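Local atomic coordinates of UPF0098 protein CT_736 (Chlamydia trachomatis, PDB entry 3N08), a protein that is of unknown function but, as a bacterial homologue of the phosphatidylethanolamine-binding proteins and Raf kinase inhibitor protein, may bind phospholipid head groups or other phosphate-bearing ligands. Residues P18-C23 against L78-Q83. Residues are numbered along the deposited sequence; the frame is centred on the assembly and turned at random. Where two conformers were deposited one is given.
Sequences PKKYSC and LAEGAQ
E80 reaches across to Y21 and K20 and joins two loops that lie far apart in the sequence, a worked example of how one carboxylate can tie irregular segments together when no backbone bonds link them. The hydrogen bond runs from Y21 OH to E80 OE1, 2.8 Å long, and meets the oxygen nearly in line with its C-O bond. OE1 lies at the ring edge near the ring plane, while the carboxylate itself is turned 69° from the ring. E80 CG sits between its own backbone N and carbonyl carbon (chi1 64°), and from there the extended chain carries the carboxylate to the hydroxyl.

The charge contact with K20 is looser. In the conformer given, one of two, K20 NZ stands 3.8 Å from E80 OE2, a long and tentative salt bridge. The bend at the last torsion (chi4 80°) turns K20 NZ off the line of the chain. K20 also packs within its own segment, its CB 4.2 Å above the centre of the Y21 ring.

Local hydrogen bonds shape both partners. The short 3-10 turn at 19-21 is followed by S22, whose backbone N and hydroxyl OG both bond to K19 O, S22 OG at 2.8 Å. E80 and G81 form the corner of a type II turn closed by A82 N to A79 O, G81 taking the positive phi usual there.

In the fold, segment 18-23 leaves strand 15-16 at the margin of the mixed sheet and is tethered by the C23-C102 disulfide, whereas segment 78-83 leaves strand 77-78, an outer strand of the small antiparallel sheet, heading for strand 87-88.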
loop_
_atom_site.group_PDB
_atom_site.type_symbol
_atom_site.label_atom_id
_atom_site.label_comp_id
_atom_site.label_asym_id
_atom_site.label_seq_id
_atom_site.Cartn_x
_atom_site.Cartn_y
_atom_site.Cartn_z
ATOM N N PRO B 18 13.370 -14.283 1.030
ATOM C CA PRO B 18 13.921 -15.639 0.892
ATOM C C PRO B 18 15.326 -15.688 0.323
ATOM O O PRO B 18 15.755 -14.859 -0.485
ATOM C CB PRO B 18 12.926 -16.331 -0.035
ATOM C CG PRO B 18 11.629 -15.572 0.216
ATOM C CD PRO B 18 12.036 -14.161 0.425
ATOM N N LYS B 19 16.043 -16.716 0.759
ATOM C CA LYS B 19 17.436 -16.921 0.413
ATOM C C LYS B 19 17.690 -16.898 -1.098
ATOM O O LYS B 19 18.730 -16.433 -1.556
ATOM C CB LYS B 19 17.878 -18.244 1.016
ATOM C CG LYS B 19 19.313 -18.611 0.694
ATOM C CD LYS B 19 19.762 -19.830 1.487
ATOM C CE LYS B 19 20.102 -19.439 2.917
ATOM N NZ LYS B 19 20.592 -20.636 3.665
ATOM N N LYS B 20 16.733 -17.420 -1.862
ATOM C CA LYS B 20 16.835 -17.519 -3.314
ATOM C C LYS B 20 17.195 -16.168 -3.981
ATOM O O LYS B 20 17.813 -16.129 -5.044
ATOM C CB LYS B 20 15.461 -17.993 -3.813
ATOM C CG LYS B 20 15.285 -18.198 -5.295
ATOM C CD LYS B 20 13.819 -18.557 -5.555
ATOM C CE LYS B 20 13.567 -19.064 -6.963
ATOM N NZ LYS B 20 13.949 -20.487 -7.123
ATOM N N TYR B 21 16.771 -15.064 -3.380
ATOM C CA TYR B 21 16.948 -13.733 -3.987
ATOM C C TYR B 21 18.201 -13.036 -3.468
ATOM O O TYR B 21 18.500 -11.907 -3.880
ATOM C CB TYR B 21 15.704 -12.874 -3.734
ATOM C CG TYR B 21 14.456 -13.631 -4.111
ATOM C CD1 TYR B 21 14.232 -14.057 -5.411
ATOM C CD2 TYR B 21 13.528 -13.980 -3.144
ATOM C CE1 TYR B 21 13.096 -14.802 -5.739
ATOM C CE2 TYR B 21 12.417 -14.722 -3.450
ATOM C CZ TYR B 21 12.190 -15.116 -4.756
ATOM O OH TYR B 21 11.059 -15.842 -5.077
ATOM N N SER B 22 18.959 -13.722 -2.606
ATOM C CA SER B 22 20.184 -13.198 -2.044
ATOM C C SER B 22 21.413 -13.835 -2.697
ATOM O O SER B 22 21.294 -14.762 -3.472
ATOM C CB SER B 22 20.237 -13.487 -0.533
ATOM O OG SER B 22 20.602 -14.840 -0.280
ATOM N N CYS B 23 22.594 -13.383 -2.305
ATOM C CA CYS B 23 23.808 -13.982 -2.788
ATOM C C CYS B 23 23.978 -15.403 -2.276
ATOM O O CYS B 23 24.819 -16.114 -2.811
ATOM C CB CYS B 23 24.994 -13.148 -2.330
ATOM S SG CYS B 23 25.277 -13.234 -0.556
ATOM N N LEU B 78 6.126 -8.342 -11.831
ATOM C CA LEU B 78 7.424 -8.778 -12.305
ATOM C C LEU B 78 7.699 -10.119 -11.638
ATOM O O LEU B 78 7.814 -10.198 -10.413
ATOM C CB LEU B 78 8.517 -7.786 -11.926
ATOM C CG LEU B 78 8.376 -6.374 -12.505
ATOM C CD1 LEU B 78 9.469 -5.475 -11.959
ATOM C CD2 LEU B 78 8.419 -6.405 -14.041
ATOM N N ALA B 79 7.795 -11.171 -12.439
ATOM C CA ALA B 79 8.075 -12.482 -11.895
ATOM C C ALA B 79 9.539 -12.554 -11.468
ATOM O O ALA B 79 10.360 -11.714 -11.861
ATOM C CB ALA B 79 7.773 -13.555 -12.923
ATOM N N GLU B 80 9.869 -13.536 -10.651
ATOM C CA GLU B 80 11.232 -13.649 -10.150
ATOM C C GLU B 80 12.174 -13.824 -11.337
ATOM O O GLU B 80 11.885 -14.567 -12.271
ATOM C CB GLU B 80 11.364 -14.815 -9.162
ATOM C CG GLU B 80 11.110 -16.184 -9.760
ATOM C CD GLU B 80 11.275 -17.319 -8.757
ATOM O OE1 GLU B 80 11.183 -17.075 -7.537
ATOM O OE2 GLU B 80 11.497 -18.464 -9.211
ATOM N N GLY B 81 13.274 -13.076 -11.326
ATOM C CA GLY B 81 14.271 -13.175 -12.381
ATOM C C GLY B 81 13.745 -12.867 -13.776
ATOM O O GLY B 81 14.377 -13.195 -14.770
ATOM N N ALA B 82 12.622 -12.188 -13.865
ATOM C CA ALA B 82 11.988 -12.047 -15.166
ATOM C C ALA B 82 12.681 -11.022 -16.051
ATOM O O ALA B 82 13.427 -10.150 -15.612
ATOM C CB ALA B 82 10.510 -11.700 -15.009
ATOM N N GLN B 83 12.409 -11.146 -17.342
ATOM C CA GLN B 83 12.845 -10.128 -18.275
ATOM C C GLN B 83 12.140 -8.838 -17.945
ATOM O O GLN B 83 10.957 -8.808 -17.600
ATOM C CB GLN B 83 12.559 -10.483 -19.730
ATOM C CG GLN B 83 13.111 -9.395 -20.664
ATOM C CD GLN B 83 13.019 -9.742 -22.131
ATOM O OE1 GLN B 83 12.703 -10.875 -22.506
ATOM N NE2 GLN B 83 13.313 -8.760 -22.981
#